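Local coordinates for GTPase-activating protein GYP1 (Saccharomyces cerevisiae, PDB 1FKM), which stimulates the GTPase activity of Ypt/Rab proteins, notably YPT1 and YPT7, by supplying an arginine and a glutamine finger in trans through its TBC domain, at residues F245-G248 against T249-M253; K361-T364 against E365-E369. All coordinates share one frame; numbering follows the deposited sequence. Where two conformers were deposited one is given.

How the interactions relate
Both interactions form the first turn of a helix, and the two helix starts sit side by side. Interaction 1 opens helix 247-261 in the buried part of the domain, so its chemistry is mostly aromatic, selenium and aliphatic packing, with a water bridging Gln246 N and Thr249 OG1. Interaction 2 opens helix 365-382 at the surface, where an aspartate carboxylate directly takes the N-H at the equivalent cap position. The residue before each cap is aromatic, and these two rings meet, Phe245 CE1 lying 3.6 Å from Trp363 CZ3. A salt bridge from Arg252 NE to Glu365 OE1, 2.9 Å long, ties the same two helices together.

Interaction 1. Residues F245-G248 against T249-M253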
loop_
_atom_site.group_PDB
_atom_site.type_symbol
_atom_site.label_atom_id
_atom_site.label_comp_id
_atom_site.label_asym_id
_atom_site.label_seq_id
_atom_site.Cartn_x
_atom_site.Cartn_y
_atom_site.Cartn_z
ATOM N N PHE A 245 10.874 2.617 3.302
ATOM C CA PHE A 245 11.471 2.145 2.053
ATOM C C PHE A 245 11.241 3.114 0.903
ATOM O O PHE A 245 10.404 4.012 0.995
ATOM C CB PHE A 245 10.860 0.798 1.636
ATOM C CG PHE A 245 11.083 -0.316 2.612
ATOM C CD1 PHE A 245 12.318 -0.952 2.685
ATOM C CD2 PHE A 245 10.052 -0.757 3.429
ATOM C CE1 PHE A 245 12.526 -2.020 3.564
ATOM C CE2 PHE A 245 10.245 -1.821 4.307
ATOM C CZ PHE A 245 11.488 -2.455 4.374
ATOM N N GLN A 246 11.988 2.913 -0.182
ATOM C CA GLN A 246 11.837 3.722 -1.385
ATOM C C GLN A 246 10.560 3.202 -2.053
ATOM O O GLN A 246 10.213 2.035 -1.885
ATOM C CB GLN A 246 13.023 3.505 -2.329
ATOM C CG GLN A 246 14.362 3.967 -1.770
ATOM C CD GLN A 246 14.360 5.441 -1.433
ATOM O OE1 GLN A 246 14.062 6.281 -2.282
ATOM N NE2 GLN A 246 14.689 5.765 -0.188
HETATM N N MSE A 247 9.869 4.049 -2.810
HETATM C CA MSE A 247 8.632 3.623 -3.472
HETATM C C MSE A 247 8.778 2.386 -4.353
HETATM O O MSE A 247 7.872 1.563 -4.418
HETATM C CB MSE A 247 8.043 4.767 -4.301
HETATM C CG MSE A 247 6.817 5.388 -3.662
HETATM SE SE MSE A 247 5.263 4.211 -3.656
HETATM C CE MSE A 247 3.961 5.486 -4.309
ATOM N N GLY A 248 9.903 2.260 -5.048
ATOM C CA GLY A 248 10.101 1.092 -5.890
ATOM C C GLY A 248 10.071 -0.174 -5.053
ATOM O O GLY A 248 9.535 -1.211 -5.463
ATOM N N THR A 249 10.645 -0.096 -3.858
ATOM C CA THR A 249 10.666 -1.247 -2.965
ATOM C C THR A 249 9.263 -1.513 -2.436
ATOM O O THR A 249 8.849 -2.665 -2.304
ATOM C CB THR A 249 11.603 -1.008 -1.775
ATOM O OG1 THR A 249 12.924 -0.756 -2.263
ATOM C CG2 THR A 249 11.618 -2.220 -0.850
ATOM N N VAL A 250 8.536 -0.445 -2.129
ATOM C CA VAL A 250 7.171 -0.581 -1.620
ATOM C C VAL A 250 6.290 -1.272 -2.669
ATOM O O VAL A 250 5.545 -2.197 -2.350
ATOM C CB VAL A 250 6.570 0.804 -1.270
ATOM C CG1 VAL A 250 5.081 0.672 -0.965
ATOM C CG2 VAL A 250 7.300 1.396 -0.061
ATOM N N ILE A 251 6.390 -0.826 -3.920
ATOM C CA ILE A 251 5.607 -1.415 -5.004
ATOM C C ILE A 251 5.863 -2.916 -5.116
ATOM O O ILE A 251 4.926 -3.713 -5.207
ATOM C CB ILE A 251 5.930 -0.736 -6.364
ATOM C CG1 ILE A 251 5.584 0.756 -6.298
ATOM C CG2 ILE A 251 5.154 -1.407 -7.488
ATOM C CD1 ILE A 251 4.154 1.033 -5.921
ATOM N N ARG A 252 7.133 -3.302 -5.101
ATOM C CA ARG A 252 7.494 -4.712 -5.194
ATOM C C ARG A 252 6.943 -5.496 -4.007
ATOM O O ARG A 252 6.449 -6.610 -4.167
ATOM C CB ARG A 252 9.014 -4.868 -5.270
ATOM C CG ARG A 252 9.493 -6.309 -5.154
ATOM C CD ARG A 252 8.966 -7.208 -6.269
ATOM N NE ARG A 252 9.410 -8.582 -6.048
ATOM C CZ ARG A 252 8.846 -9.421 -5.186
ATOM N NH1 ARG A 252 7.796 -9.035 -4.468
ATOM N NH2 ARG A 252 9.357 -10.631 -5.008
HETATM N N MSE A 253 7.031 -4.917 -2.819
HETATM C CA MSE A 253 6.509 -5.567 -1.616
HETATM C C MSE A 253 5.018 -5.838 -1.755
HETATM O O MSE A 253 4.522 -6.898 -1.349
HETATM C CB MSE A 253 6.699 -4.675 -0.390
HETATM C CG MSE A 253 8.120 -4.479 0.056
HETATM SE SE MSE A 253 8.158 -3.285 1.574
HETATM C CE MSE A 253 7.090 -4.339 2.794
HETATM O O HOH W 1 13.925 0.700 -0.179
#
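Gln246, at the N-cap of helix 247-261, turns its carbonyl into the first turn: Gln246 O takes the N-H of Val250 at 3.0 Å and receives a weak, bent bond from Thr249 N. The next carbonyls continue the helical ladder, Met247 O to Ile251 N and Gly248 O to Arg252 N.

Phe245, still in extended backbone, folds its side chain back over this turn. Its CB lies 4.0 Å from Val250 CG2, joining the residue before the cap to the fourth residue of the helix, which is a hydrophobic staple. Such a staple marks the start of one helix in the all-helical TBC domain. Thr249 adds its methyl: with CG2 anti to the backbone nitrogen and OG1 anti to the carbonyl carbon (chi1 -59°), CG2 comes within 3.8 Å of Phe245 CD1. That same rotation carries OG1 to 2.7 Å from a water, which accepts from Gln246 N and sits at the edge of the Phe245 ring, in its plane.

One turn further on, Met253, a selenomethionine like Met247, brings SE to 4.1 Å from the Phe245 ring centroid, an oblique Met-aromatic contact 33° off the normal. Phe335 also meets this ring. On another side of the helix, Met247 SE packs 4.1 Å from Ile251 CD1, and both residues press on helix 133-145, Met247 at Thr138 and Ile251 at Pro139.

Interaction 2. Residues K361-T364 against E365-E369; sequences KDWT and ETDIE
Asp367 reaches back to Thr364, the N-cap of helix 365-382, and makes one arm of a capping box: the side chain of the third helical residue accepts the N-H of the cap. Its CB lies over one face of the Trp363 indole, offset toward the rim and closest to CD2 at 3.6 Å, giving a CH-pi contact to the five-membered ring. From there chi1 of -59° sets CG anti to the carbonyl carbon, turning the carboxylate toward the start of the helix, its plane 55° from that of the indole. CG passes 3.6 Å from Thr364 N.

At the tip, OD2 takes the bond from Thr364 N, 2.8 Å long and fairly straight; the donor arrives on the anti side, out of the carboxylate plane. The same oxygen receives a second, weak bond from Thr364 OG1 at 3.3 Å. Placed at the first turn, the carboxylate's negative charge would probably be favoured by the helix end. An alanine in place of Trp363 would strip the indole from the Asp367 methylene, and the carboxylate is likely to become freer to swing off the Thr364 N-H.

Trp363 and Ile368 occupy the positions of a hydrophobic staple, although Ile368 was modelled in two conformers and its side-chain contact is therefore uncertain. The main chain is clearer: Ile368 N donates to Thr364 O at 3.1 Å, with an N-H...O angle of 166°.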
loop_
_atom_site.group_PDB
_atom_site.type_symbol
_atom_site.label_atom_id
_atom_site.label_comp_id
_atom_site.label_asym_id
_atom_site.label_seq_id
_atom_site.Cartn_x
_atom_site.Cartn_y
_atom_site.Cartn_z
ATOM N N LYS A 361 17.866 2.542 1.604
ATOM C CA LYS A 361 17.960 3.327 0.380
ATOM C C LYS A 361 18.415 2.533 -0.842
ATOM O O LYS A 361 17.870 2.699 -1.936
ATOM C CB LYS A 361 18.906 4.507 0.608
ATOM C CG LYS A 361 18.985 5.487 -0.546
ATOM C CD LYS A 361 19.759 6.740 -0.153
ATOM C CE LYS A 361 19.006 7.578 0.883
ATOM N NZ LYS A 361 18.807 6.884 2.189
ATOM N N ASP A 362 19.404 1.667 -0.654
ATOM C CA ASP A 362 19.931 0.882 -1.761
ATOM C C ASP A 362 19.468 -0.567 -1.803
ATOM O O ASP A 362 20.091 -1.395 -2.462
ATOM C CB ASP A 362 21.462 0.929 -1.752
ATOM C CG ASP A 362 22.002 2.333 -1.946
ATOM O OD1 ASP A 362 21.590 3.000 -2.919
ATOM O OD2 ASP A 362 22.840 2.771 -1.131
ATOM N N TRP A 363 18.380 -0.882 -1.105
ATOM C CA TRP A 363 17.872 -2.248 -1.115
ATOM C C TRP A 363 17.483 -2.649 -2.532
ATOM O O TRP A 363 16.951 -1.840 -3.298
ATOM C CB TRP A 363 16.660 -2.384 -0.188
ATOM C CG TRP A 363 17.005 -2.809 1.211
ATOM C CD1 TRP A 363 18.118 -2.468 1.922
ATOM C CD2 TRP A 363 16.210 -3.627 2.078
ATOM N NE1 TRP A 363 18.067 -3.020 3.179
ATOM C CE2 TRP A 363 16.905 -3.737 3.302
ATOM C CE3 TRP A 363 14.974 -4.278 1.939
ATOM C CZ2 TRP A 363 16.409 -4.471 4.385
ATOM C CZ3 TRP A 363 14.479 -5.009 3.016
ATOM C CH2 TRP A 363 15.199 -5.098 4.225
ATOM N N THR A 364 17.762 -3.901 -2.876
ATOM C CA THR A 364 17.440 -4.425 -4.197
ATOM C C THR A 364 16.345 -5.477 -4.103
ATOM O O THR A 364 15.822 -5.758 -3.022
ATOM C CB THR A 364 18.665 -5.085 -4.854
ATOM O OG1 THR A 364 19.123 -6.160 -4.025
ATOM C CG2 THR A 364 19.784 -4.076 -5.039
ATOM N N GLU A 365 16.013 -6.057 -5.252
ATOM C CA GLU A 365 15.004 -7.101 -5.341
ATOM C C GLU A 365 15.386 -8.252 -4.419
ATOM O O GLU A 365 14.530 -8.857 -3.768
ATOM C CB GLU A 365 14.910 -7.599 -6.786
ATOM C CG GLU A 365 14.146 -8.902 -6.980
ATOM C CD GLU A 365 12.704 -8.814 -6.531
ATOM O OE1 GLU A 365 12.025 -7.833 -6.898
ATOM O OE2 GLU A 365 12.243 -9.733 -5.819
ATOM N N THR A 366 16.683 -8.546 -4.360
ATOM C CA THR A 366 17.183 -9.633 -3.525
ATOM C C THR A 366 16.924 -9.386 -2.042
ATOM O O THR A 366 16.515 -10.290 -1.310
ATOM C CB THR A 366 18.696 -9.832 -3.731
ATOM O OG1 THR A 366 18.973 -9.970 -5.130
ATOM C CG2 THR A 366 19.170 -11.078 -3.005
ATOM N N ASP A 367 17.172 -8.157 -1.606
ATOM C CA ASP A 367 16.975 -7.775 -0.211
ATOM C C ASP A 367 15.508 -7.871 0.214
ATOM O O ASP A 367 15.196 -8.392 1.287
ATOM C CB ASP A 367 17.466 -6.340 0.005
ATOM C CG ASP A 367 18.936 -6.162 -0.352
ATOM O OD1 ASP A 367 19.742 -7.069 -0.058
ATOM O OD2 ASP A 367 19.286 -5.106 -0.921
ATOM N N ILE A 368 14.621 -7.372 -0.641
ATOM C CA ILE A 368 13.184 -7.375 -0.373
ATOM C C ILE A 368 12.624 -8.792 -0.387
ATOM O O ILE A 368 11.825 -9.170 0.472
ATOM C CB ILE A 368 12.427 -6.561 -1.441
ATOM C CG1 ILE A 368 13.120 -5.220 -1.662
ATOM C CG2 ILE A 368 10.988 -6.345 -1.010
ATOM C CD1 ILE A 368 12.651 -4.499 -2.899
ATOM N N GLU A 369 13.056 -9.570 -1.371
ATOM C CA GLU A 369 12.590 -10.947 -1.539
ATOM C C GLU A 369 13.009 -11.786 -0.330
ATOM O O GLU A 369 12.267 -12.665 0.119
ATOM C CB GLU A 369 13.176 -11.526 -2.833
ATOM C CG GLU A 369 12.565 -12.837 -3.310
ATOM C CD GLU A 369 12.964 -14.023 -2.454
ATOM O OE1 GLU A 369 14.132 -14.073 -2.015
ATOM O OE2 GLU A 369 12.117 -14.915 -2.233
#